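Local coordinates for protein SusD homolog (Bacteroides thetaiotaomicron VPI-5482, PDB 3IV0) that probably binds glycans at the outer membrane of a gut bacterium as a SusD-family protein, although its own ligand is not established, at residues N35-Q40 and D93-A98; R41-Y46 and G87-W92; V139-D144 and W459-H464. All blocks are in the same frame, centred on the assembly; numbering follows the deposited sequence.

Overall arrangement
Three contacts gather on a framework rich in helices and show how a SusD-family protein ties segments far apart in sequence together. Interaction 2 is nested inside the loop closed by interaction 1: residues 35-40 run straight into 41-46, and 87-92 into 93-98. Their centres lie about 9 Å apart, and a salt bridge between Arg-41 and Asp-93 connects them. Interaction 3 follows in series along the chain and brings residues 459-464 onto the end of helix 117-142. Its centre is about 11 Å from that of interaction 2, which it touches through Met-90 and His-464, and about 15 Å from that of interaction 1. The C-terminal part is thereby joined to the N-terminal helices.

Interaction 1: N35-Q40 and D93-A98; sequences NATMSQ and DVFYTA
A helix-helix crossing within the alpha-helical part of the SusD fold sets the C-terminal end of helix 19-39 against the first turns of helix 93-108. The short helical segments run at 121° to each other and their axes come within 9.1 Å. With no hydrogen bond between the segments, methyl groups and one aromatic ring carry the contact.

The tight part is built on Ala-36, whose methyl is the whole of its side chain and so permits a close approach. Its CB stands 3.5 Å from the centroid of the Phe-95 ring and only 6° off the ring normal, a CH-pi contact directly over the middle of the face. Phe-95 has CG anti to its own carbonyl carbon (chi1 -72°), a torsion that brings the ring close to helix 19-39. Val-94 packs on the same alanine just as closely, its CG1 lying 3.6 Å from Ala-36 N and 3.7 Å from Ala-36 CB. Thr-37 meets the phenyl ring obliquely, with CG2 3.8 Å from Phe-95 CE1. The methyl is available for this because the hydroxyl turns back into its own helix, where OG1 hydrogen-bonds to Phe-33 O. Elsewhere Phe-95 packs edge-to-face with Phe-43 and touches Ile-138 of helix 117-142, so this side of the crossing belongs to the core.

Toward solvent the packing thins. Partly exposed Asn-35 only brushes the valine, its CB 3.9 Å from Val-94 CG1. The helix ends here in a wider pi-type turn, closed by a 2.9 Å bond from Gln-40 N to Asn-35 O. From exposed Gln-40 an extended side chain reaches over obliquely to the second methyl of the valine, and its OE1 rests 3.9 Å from Val-94 CG2 in plain van der Waals contact.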
loop_
_atom_site.group_PDB
_atom_site.type_symbol
_atom_site.label_atom_id
_atom_site.label_comp_id
_atom_site.label_asym_id
_atom_site.label_seq_id
_atom_site.Cartn_x
_atom_site.Cartn_y
_atom_site.Cartn_z
ATOM N N ASN A 35 -7.569 -9.851 5.556
ATOM C CA ASN A 35 -9.005 -9.755 5.322
ATOM C C ASN A 35 -9.462 -8.338 5.041
ATOM O O ASN A 35 -10.315 -8.136 4.160
ATOM C CB ASN A 35 -9.778 -10.359 6.502
ATOM C CG ASN A 35 -9.777 -11.866 6.487
ATOM O OD1 ASN A 35 -9.600 -12.485 5.460
ATOM N ND2 ASN A 35 -9.998 -12.452 7.671
ATOM N N ALA A 36 -8.928 -7.379 5.798
ATOM C CA ALA A 36 -9.333 -5.979 5.656
ATOM C C ALA A 36 -8.913 -5.380 4.331
ATOM O O ALA A 36 -9.567 -4.439 3.845
ATOM C CB ALA A 36 -8.729 -5.178 6.763
ATOM N N THR A 37 -7.821 -5.851 3.763
ATOM C CA THR A 37 -7.214 -5.213 2.592
ATOM C C THR A 37 -7.472 -5.909 1.275
ATOM O O THR A 37 -7.576 -5.233 0.243
ATOM C CB THR A 37 -5.693 -5.111 2.788
ATOM O OG1 THR A 37 -5.177 -6.396 3.119
ATOM C CG2 THR A 37 -5.326 -4.094 3.870
HETATM N N MSE A 38 -7.562 -7.256 1.310
HETATM C CA MSE A 38 -7.553 -8.145 0.131
HETATM C C MSE A 38 -8.591 -9.243 0.087
HETATM O O MSE A 38 -8.991 -9.618 -1.014
HETATM C CB MSE A 38 -6.166 -8.798 -0.031
HETATM C CG MSE A 38 -4.964 -7.842 -0.173
HETATM SE SE MSE A 38 -5.019 -6.709 -1.748
HETATM C CE MSE A 38 -4.956 -8.118 -3.074
ATOM N N SER A 39 -8.883 -9.867 1.222
ATOM C CA SER A 39 -9.606 -11.131 1.193
ATOM C C SER A 39 -11.076 -11.023 1.507
ATOM O O SER A 39 -11.831 -11.873 1.040
ATOM C CB SER A 39 -8.902 -12.177 2.061
ATOM O OG SER A 39 -7.655 -12.534 1.505
ATOM N N GLN A 40 -11.484 -10.025 2.280
ATOM C CA GLN A 40 -12.902 -9.809 2.558
ATOM C C GLN A 40 -13.425 -8.515 1.931
ATOM O O GLN A 40 -14.622 -8.286 1.956
ATOM C CB GLN A 40 -13.169 -9.830 4.076
ATOM C CG GLN A 40 -12.952 -11.230 4.725
ATOM C CD GLN A 40 -13.181 -11.319 6.275
ATOM O OE1 GLN A 40 -13.067 -10.347 7.028
ATOM N NE2 GLN A 40 -13.468 -12.535 6.744
ATOM N N ASP A 93 -13.991 -1.952 10.789
ATOM C CA ASP A 93 -14.091 -3.043 11.761
ATOM C C ASP A 93 -13.007 -4.094 11.668
ATOM O O ASP A 93 -12.481 -4.519 12.707
ATOM C CB ASP A 93 -15.497 -3.729 11.714
ATOM C CG ASP A 93 -15.815 -4.388 10.376
ATOM O OD1 ASP A 93 -15.391 -3.879 9.320
ATOM O OD2 ASP A 93 -16.520 -5.440 10.360
ATOM N N VAL A 94 -12.657 -4.546 10.473
ATOM C CA VAL A 94 -11.686 -5.621 10.369
ATOM C C VAL A 94 -10.285 -5.143 10.712
ATOM O O VAL A 94 -9.536 -5.840 11.383
ATOM C CB VAL A 94 -11.724 -6.280 9.004
ATOM C CG1 VAL A 94 -10.704 -7.444 8.952
ATOM C CG2 VAL A 94 -13.152 -6.791 8.706
ATOM N N PHE A 95 -9.927 -3.920 10.329
ATOM C CA PHE A 95 -8.656 -3.349 10.796
ATOM C C PHE A 95 -8.645 -3.260 12.319
ATOM O O PHE A 95 -7.600 -3.528 12.944
ATOM C CB PHE A 95 -8.440 -1.935 10.220
ATOM C CG PHE A 95 -8.108 -1.919 8.752
ATOM C CD1 PHE A 95 -6.858 -2.332 8.312
ATOM C CD2 PHE A 95 -9.010 -1.428 7.821
ATOM C CE1 PHE A 95 -6.555 -2.285 6.966
ATOM C CE2 PHE A 95 -8.685 -1.399 6.487
ATOM C CZ PHE A 95 -7.480 -1.795 6.083
ATOM N N TYR A 96 -9.764 -2.847 12.937
ATOM C CA TYR A 96 -9.757 -2.802 14.403
ATOM C C TYR A 96 -9.702 -4.195 15.059
ATOM O O TYR A 96 -9.188 -4.311 16.174
ATOM C CB TYR A 96 -10.931 -1.979 14.959
ATOM C CG TYR A 96 -10.632 -0.500 14.950
ATOM C CD1 TYR A 96 -9.740 0.055 15.846
ATOM C CD2 TYR A 96 -11.190 0.322 14.005
ATOM C CE1 TYR A 96 -9.431 1.369 15.794
ATOM C CE2 TYR A 96 -10.899 1.645 13.959
ATOM C CZ TYR A 96 -10.032 2.169 14.856
ATOM O OH TYR A 96 -9.746 3.515 14.758
ATOM N N THR A 97 -10.141 -5.233 14.375
ATOM C CA THR A 97 -9.910 -6.593 14.882
ATOM C C THR A 97 -8.404 -6.847 14.981
ATOM O O THR A 97 -7.933 -7.366 15.992
ATOM C CB THR A 97 -10.586 -7.650 13.999
ATOM O OG1 THR A 97 -11.992 -7.412 13.940
ATOM C CG2 THR A 97 -10.336 -9.097 14.521
ATOM N N ALA A 98 -7.638 -6.513 13.938
ATOM C CA ALA A 98 -6.196 -6.604 13.974
ATOM C C ALA A 98 -5.595 -5.788 15.104
ATOM O O ALA A 98 -4.728 -6.257 15.842
ATOM C CB ALA A 98 -5.596 -6.190 12.598
#

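Interaction 2: R41-Y46 and G87-W92; sequences RPFLTY and GLIMQW
A type I beta turn, Leu-88 to Gln-91, docks here on the residues that lead into helix 43-50, and Arg-41 grips the turn by a hydrogen bond to one backbone carbonyl. Arg-41 bends at chi2 and crosses Leu-88 at about a right angle, its CG 3.8 Å from Leu-88 CB. The guanidinium then meets two carbonyls in quite different ways. Gln-91 O lies at the edge, in the guanidinium plane, and accepts a hydrogen bond from Arg-41 NH1 at 3.0 Å with an N-H...O angle of 152°. Leu-88 O sits over a face of the group; although it is 2.9 Å from Arg-41 NH1, the angle is too poor for a hydrogen bond, and its attraction to the positive charge is probably electrostatic. NH2 has a stronger partner in Asp-93, with which it forms a salt bridge, so the charge is met from more than one direction.

The apolar half of the contact turns on Ile-89, which branches between three residues. Its CG2, anti to the backbone N, touches Phe-43 CD2 at 3.8 Å. CD1, at the end of the other branch, meets Pro-42 CG at 3.9 Å and presses to within 3.2 Å of Tyr-46 CD2, a tight fit. Pro-42, the N-cap residue and the centre of an inverse gamma turn, also places its CG 3.4 Å above the plane of the Tyr-46 ring, toward the rim. The phenol OH is hydrogen-bonded to Asn-281.

Around this pair of segments, Phe-43 packs against Phe-137 and Ala-141 of helix 117-142, Met-90 leans on Leu-76 and Arg-77 of helix 73-79, and Trp-92 touches the short strand 145-146 just as helix 93-108 begins.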
loop_
_atom_site.group_PDB
_atom_site.type_symbol
_atom_site.label_atom_id
_atom_site.label_comp_id
_atom_site.label_asym_id
_atom_site.label_seq_id
_atom_site.Cartn_x
_atom_site.Cartn_y
_atom_site.Cartn_z
ATOM N N ARG A 41 -12.500 -7.634 1.513
ATOM C CA ARG A 41 -12.803 -6.333 0.851
ATOM C C ARG A 41 -11.718 -6.062 -0.185
ATOM O O ARG A 41 -10.546 -6.350 0.064
ATOM C CB ARG A 41 -12.748 -5.150 1.829
ATOM C CG ARG A 41 -13.792 -5.095 2.867
ATOM C CD ARG A 41 -13.395 -5.894 4.117
ATOM N NE ARG A 41 -14.484 -5.978 5.091
ATOM C CZ ARG A 41 -14.770 -5.012 5.965
ATOM N NH1 ARG A 41 -14.041 -3.907 5.991
ATOM N NH2 ARG A 41 -15.797 -5.135 6.806
ATOM N N PRO A 42 -12.074 -5.452 -1.328
ATOM C CA PRO A 42 -11.036 -4.955 -2.239
ATOM C C PRO A 42 -10.543 -3.562 -1.846
ATOM O O PRO A 42 -10.441 -2.658 -2.673
ATOM C CB PRO A 42 -11.766 -4.948 -3.567
ATOM C CG PRO A 42 -13.157 -4.581 -3.204
ATOM C CD PRO A 42 -13.415 -5.246 -1.887
ATOM N N PHE A 43 -10.249 -3.414 -0.575
ATOM C CA PHE A 43 -9.892 -2.114 -0.005
ATOM C C PHE A 43 -8.672 -1.507 -0.639
ATOM O O PHE A 43 -8.698 -0.350 -1.038
ATOM C CB PHE A 43 -9.671 -2.282 1.512
ATOM C CG PHE A 43 -9.077 -1.090 2.211
ATOM C CD1 PHE A 43 -7.697 -0.884 2.202
ATOM C CD2 PHE A 43 -9.873 -0.194 2.888
ATOM C CE1 PHE A 43 -7.148 0.206 2.860
ATOM C CE2 PHE A 43 -9.316 0.876 3.586
ATOM C CZ PHE A 43 -7.958 1.087 3.534
ATOM N N LEU A 44 -7.586 -2.255 -0.725
ATOM C CA LEU A 44 -6.325 -1.663 -1.193
ATOM C C LEU A 44 -6.413 -1.229 -2.635
ATOM O O LEU A 44 -5.945 -0.115 -2.969
ATOM C CB LEU A 44 -5.155 -2.615 -0.937
ATOM C CG LEU A 44 -3.761 -2.068 -1.216
ATOM C CD1 LEU A 44 -3.534 -0.693 -0.588
ATOM C CD2 LEU A 44 -2.780 -3.077 -0.647
ATOM N N THR A 45 -6.992 -2.018 -3.519
ATOM C CA THR A 45 -6.973 -1.618 -4.908
ATOM C C THR A 45 -8.016 -0.537 -5.194
ATOM O O THR A 45 -7.746 0.385 -5.975
ATOM C CB THR A 45 -7.058 -2.839 -5.859
ATOM O OG1 THR A 45 -6.696 -2.427 -7.181
ATOM C CG2 THR A 45 -8.429 -3.424 -5.957
ATOM N N TYR A 46 -9.190 -0.587 -4.566
ATOM C CA TYR A 46 -10.175 0.468 -4.793
ATOM C C TYR A 46 -9.606 1.783 -4.299
ATOM O O TYR A 46 -9.748 2.815 -4.974
ATOM C CB TYR A 46 -11.501 0.201 -4.079
ATOM C CG TYR A 46 -12.480 -0.725 -4.737
ATOM C CD1 TYR A 46 -12.095 -1.808 -5.480
ATOM C CD2 TYR A 46 -13.835 -0.497 -4.549
ATOM C CE1 TYR A 46 -13.048 -2.675 -6.009
ATOM C CE2 TYR A 46 -14.773 -1.301 -5.085
ATOM C CZ TYR A 46 -14.374 -2.395 -5.813
ATOM O OH TYR A 46 -15.385 -3.244 -6.296
ATOM N N GLY A 87 -19.826 -0.236 0.637
ATOM C CA GLY A 87 -20.022 -0.145 2.066
ATOM C C GLY A 87 -19.067 -0.877 2.965
ATOM O O GLY A 87 -18.725 -0.403 4.043
ATOM N N LEU A 88 -18.705 -2.099 2.608
ATOM C CA LEU A 88 -17.746 -2.816 3.433
ATOM C C LEU A 88 -16.426 -2.096 3.516
ATOM O O LEU A 88 -15.760 -2.139 4.529
ATOM C CB LEU A 88 -17.474 -4.219 2.915
ATOM C CG LEU A 88 -18.502 -5.301 3.120
ATOM C CD1 LEU A 88 -17.979 -6.646 2.552
ATOM C CD2 LEU A 88 -18.867 -5.421 4.579
ATOM N N ILE A 89 -16.008 -1.486 2.419
ATOM C CA ILE A 89 -14.727 -0.803 2.387
ATOM C C ILE A 89 -14.784 0.429 3.311
ATOM O O ILE A 89 -13.786 0.887 3.825
ATOM C CB ILE A 89 -14.391 -0.420 0.929
ATOM C CG1 ILE A 89 -14.355 -1.645 0.008
ATOM C CG2 ILE A 89 -13.039 0.303 0.886
ATOM C CD1 ILE A 89 -14.282 -1.296 -1.467
HETATM N N MSE A 90 -15.998 0.911 3.555
HETATM C CA MSE A 90 -16.221 2.058 4.427
HETATM C C MSE A 90 -16.318 1.717 5.903
HETATM O O MSE A 90 -16.644 2.559 6.718
HETATM C CB MSE A 90 -17.504 2.756 4.017
HETATM C CG MSE A 90 -17.419 3.345 2.638
HETATM SE SE MSE A 90 -19.119 3.823 1.820
HETATM C CE MSE A 90 -18.430 4.086 -0.011
ATOM N N GLN A 91 -16.046 0.449 6.216
ATOM C CA GLN A 91 -16.053 -0.065 7.576
ATOM C C GLN A 91 -14.676 -0.423 8.043
ATOM O O GLN A 91 -13.999 -1.262 7.448
ATOM C CB GLN A 91 -16.972 -1.287 7.671
ATOM C CG GLN A 91 -18.426 -0.914 7.430
ATOM C CD GLN A 91 -19.333 -2.087 7.236
ATOM O OE1 GLN A 91 -19.289 -3.056 8.000
ATOM N NE2 GLN A 91 -20.139 -2.037 6.208
ATOM N N TRP A 92 -14.254 0.204 9.126
ATOM C CA TRP A 92 -12.935 -0.049 9.689
ATOM C C TRP A 92 -12.884 -1.216 10.660
ATOM O O TRP A 92 -11.843 -1.504 11.253
ATOM C CB TRP A 92 -12.342 1.241 10.298
ATOM C CG TRP A 92 -13.187 1.927 11.306
ATOM C CD1 TRP A 92 -14.033 1.341 12.221
ATOM C CD2 TRP A 92 -13.304 3.324 11.476
ATOM N NE1 TRP A 92 -14.623 2.313 12.971
ATOM C CE2 TRP A 92 -14.204 3.544 12.547
ATOM C CE3 TRP A 92 -12.702 4.429 10.858
ATOM C CZ2 TRP A 92 -14.554 4.810 12.963
ATOM C CZ3 TRP A 92 -13.050 5.708 11.285
ATOM C CH2 TRP A 92 -13.968 5.879 12.333
#

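Interaction 3: V139-D144 and W459-H464; sequences VRAFGD and WTWPIH. With EDO (1,2-ethanediol), chain D.
Segment 459-464, a segment of irregular loop, passes across the C-terminal end of helix 117-142 and is pinned there by a nearly straight backbone bond, Trp-461 N to Ala-141 O, 2.7 Å long with an N-H...O angle of 175°. The donor lies almost on the C=O axis, and a water that donates to both Arg-140 O and Trp-459 O makes a second bridge. Beyond the helix Gly-143 has positive phi combined with a strongly negative psi, and at this pair of angles a CB would be jammed against the preceding carbonyl oxygen.

Trp-459 turns the edge of its indole to two helix carbonyls, Val-139 O and Arg-140 O, with CZ3 3.3 Å from Arg-140 O. Separately, Trp-459 CH2 touches Gly-143 CA at 3.7 Å. Thr-460 CG2 lies 3.6 Å above the centre of one indole face. An alanine in place of Trp-459 would probably disturb the packing at the helix end, since the edge contacts with the carbonyls, the contact with Gly-143 and the face beside Thr-460 would be lost.

In the SusD fold this contact joins the N-terminal helical part to the C-terminal SusD-family part, 315 residues farther along the chain. Phe-142 CD1 meets Ile-463 CG1 at 3.7 Å, while CE1 abuts Trp-461 CB obliquely. Its ring edge also faces Pro-462 O, 3.5 Å from CE1, a buried carbonyl with no hydrogen-bonding partner. A 1,2-ethanediol, probably from crystallisation, accepts a 2.9 Å bond at O1 from Asp-144 N.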
loop_
_atom_site.group_PDB
_atom_site.type_symbol
_atom_site.label_atom_id
_atom_site.label_comp_id
_atom_site.label_asym_id
_atom_site.label_seq_id
_atom_site.Cartn_x
_atom_site.Cartn_y
_atom_site.Cartn_z
ATOM N N VAL A 139 -6.010 5.597 8.748
ATOM C CA VAL A 139 -5.842 7.054 8.650
ATOM C C VAL A 139 -5.856 7.461 7.186
ATOM O O VAL A 139 -6.521 8.454 6.788
ATOM C CB VAL A 139 -4.549 7.521 9.322
ATOM C CG1 VAL A 139 -4.219 8.958 8.892
ATOM C CG2 VAL A 139 -4.718 7.444 10.860
ATOM N N ARG A 140 -5.114 6.762 6.339
ATOM C CA ARG A 140 -5.083 7.123 4.933
ATOM C C ARG A 140 -6.463 7.071 4.310
ATOM O O ARG A 140 -6.763 7.856 3.379
ATOM C CB ARG A 140 -4.167 6.217 4.111
ATOM C CG ARG A 140 -2.702 6.277 4.385
ATOM C CD ARG A 140 -1.933 5.636 3.258
ATOM N NE ARG A 140 -2.330 4.247 3.053
ATOM C CZ ARG A 140 -1.715 3.431 2.197
ATOM N NH1 ARG A 140 -0.596 3.804 1.571
ATOM N NH2 ARG A 140 -2.173 2.215 1.999
ATOM N N ALA A 141 -7.303 6.128 4.715
ATOM C CA ALA A 141 -8.628 6.002 4.148
ATOM C C ALA A 141 -9.647 6.921 4.768
ATOM O O ALA A 141 -10.507 7.469 4.071
ATOM C CB ALA A 141 -9.131 4.523 4.246
ATOM N N PHE A 142 -9.577 7.121 6.078
ATOM C CA PHE A 142 -10.673 7.742 6.798
ATOM C C PHE A 142 -10.337 9.064 7.458
ATOM O O PHE A 142 -11.263 9.767 7.912
ATOM C CB PHE A 142 -11.256 6.779 7.852
ATOM C CG PHE A 142 -11.873 5.528 7.265
ATOM C CD1 PHE A 142 -13.110 5.578 6.642
ATOM C CD2 PHE A 142 -11.222 4.308 7.358
ATOM C CE1 PHE A 142 -13.653 4.443 6.099
ATOM C CE2 PHE A 142 -11.776 3.182 6.798
ATOM C CZ PHE A 142 -12.993 3.250 6.190
ATOM N N GLY A 143 -9.056 9.404 7.572
ATOM C CA GLY A 143 -8.718 10.628 8.316
ATOM C C GLY A 143 -8.536 10.344 9.787
ATOM O O GLY A 143 -7.883 9.382 10.184
ATOM N N ASP A 144 -9.147 11.181 10.620
ATOM C CA ASP A 144 -9.166 10.941 12.046
ATOM C C ASP A 144 -9.801 9.573 12.358
ATOM O O ASP A 144 -10.790 9.187 11.746
ATOM C CB ASP A 144 -9.974 12.032 12.763
ATOM C CG ASP A 144 -9.415 13.423 12.596
ATOM O OD1 ASP A 144 -8.321 13.663 12.095
ATOM O OD2 ASP A 144 -10.108 14.360 13.064
ATOM N N TRP A 459 -10.895 13.857 0.343
ATOM C CA TRP A 459 -9.934 12.761 0.074
ATOM C C TRP A 459 -10.236 11.514 0.927
ATOM O O TRP A 459 -9.660 10.462 0.665
ATOM C CB TRP A 459 -8.502 13.237 0.304
ATOM C CG TRP A 459 -8.229 13.674 1.683
ATOM C CD1 TRP A 459 -8.323 14.925 2.160
ATOM C CD2 TRP A 459 -7.792 12.863 2.805
ATOM N NE1 TRP A 459 -7.995 14.967 3.485
ATOM C CE2 TRP A 459 -7.653 13.707 3.903
ATOM C CE3 TRP A 459 -7.501 11.504 2.972
ATOM C CZ2 TRP A 459 -7.222 13.251 5.174
ATOM C CZ3 TRP A 459 -7.057 11.082 4.182
ATOM C CH2 TRP A 459 -6.957 11.925 5.270
ATOM N N THR A 460 -11.112 11.625 1.927
ATOM C CA THR A 460 -11.439 10.479 2.790
ATOM C C THR A 460 -12.539 9.630 2.174
ATOM O O THR A 460 -13.257 10.088 1.288
ATOM C CB THR A 460 -11.920 10.909 4.170
ATOM O OG1 THR A 460 -13.180 11.606 4.042
ATOM C CG2 THR A 460 -10.850 11.762 4.874
ATOM N N TRP A 461 -12.646 8.379 2.632
ATOM C CA TRP A 461 -13.821 7.548 2.429
ATOM C C TRP A 461 -14.946 7.958 3.371
ATOM O O TRP A 461 -14.690 8.335 4.481
ATOM C CB TRP A 461 -13.464 6.059 2.683
ATOM C CG TRP A 461 -12.716 5.436 1.575
ATOM C CD1 TRP A 461 -11.425 5.671 1.231
ATOM C CD2 TRP A 461 -13.228 4.517 0.586
ATOM N NE1 TRP A 461 -11.084 4.930 0.138
ATOM C CE2 TRP A 461 -12.174 4.213 -0.286
ATOM C CE3 TRP A 461 -14.468 3.881 0.397
ATOM C CZ2 TRP A 461 -12.325 3.358 -1.367
ATOM C CZ3 TRP A 461 -14.624 3.047 -0.654
ATOM C CH2 TRP A 461 -13.566 2.789 -1.536
ATOM N N PRO A 462 -16.209 7.810 2.916
ATOM C CA PRO A 462 -17.291 7.880 3.865
ATOM C C PRO A 462 -17.114 6.839 4.953
ATOM O O PRO A 462 -16.592 5.767 4.667
ATOM C CB PRO A 462 -18.534 7.561 3.017
ATOM C CG PRO A 462 -18.116 7.833 1.579
ATOM C CD PRO A 462 -16.666 7.493 1.557
ATOM N N ILE A 463 -17.568 7.159 6.149
ATOM C CA ILE A 463 -17.609 6.211 7.264
ATOM C C ILE A 463 -19.006 5.590 7.292
ATOM O O ILE A 463 -20.000 6.306 7.408
ATOM C CB ILE A 463 -17.286 6.911 8.565
ATOM C CG1 ILE A 463 -15.802 7.309 8.572
ATOM C CG2 ILE A 463 -17.593 6.001 9.797
ATOM C CD1 ILE A 463 -15.414 8.279 9.688
ATOM N N HIS A 464 -19.071 4.267 7.173
ATOM C CA HIS A 464 -20.346 3.549 7.201
ATOM C C HIS A 464 -21.037 3.683 8.549
ATOM O O HIS A 464 -20.414 3.730 9.593
ATOM C CB HIS A 464 -20.045 2.083 6.903
ATOM C CG HIS A 464 -21.250 1.254 6.580
ATOM N ND1 HIS A 464 -22.064 0.705 7.550
ATOM C CD2 HIS A 464 -21.773 0.895 5.388
ATOM C CE1 HIS A 464 -23.029 0.020 6.954
ATOM N NE2 HIS A 464 -22.874 0.115 5.643
HETATM C C1 EDO D . -9.633 14.336 8.848
HETATM O O1 EDO D . -10.613 13.363 9.293
HETATM C C2 EDO D . -9.788 14.650 7.377
HETATM O O2 EDO D . -10.993 15.311 7.057
HETATM O O HOH W 1 -8.464 7.956 1.181
#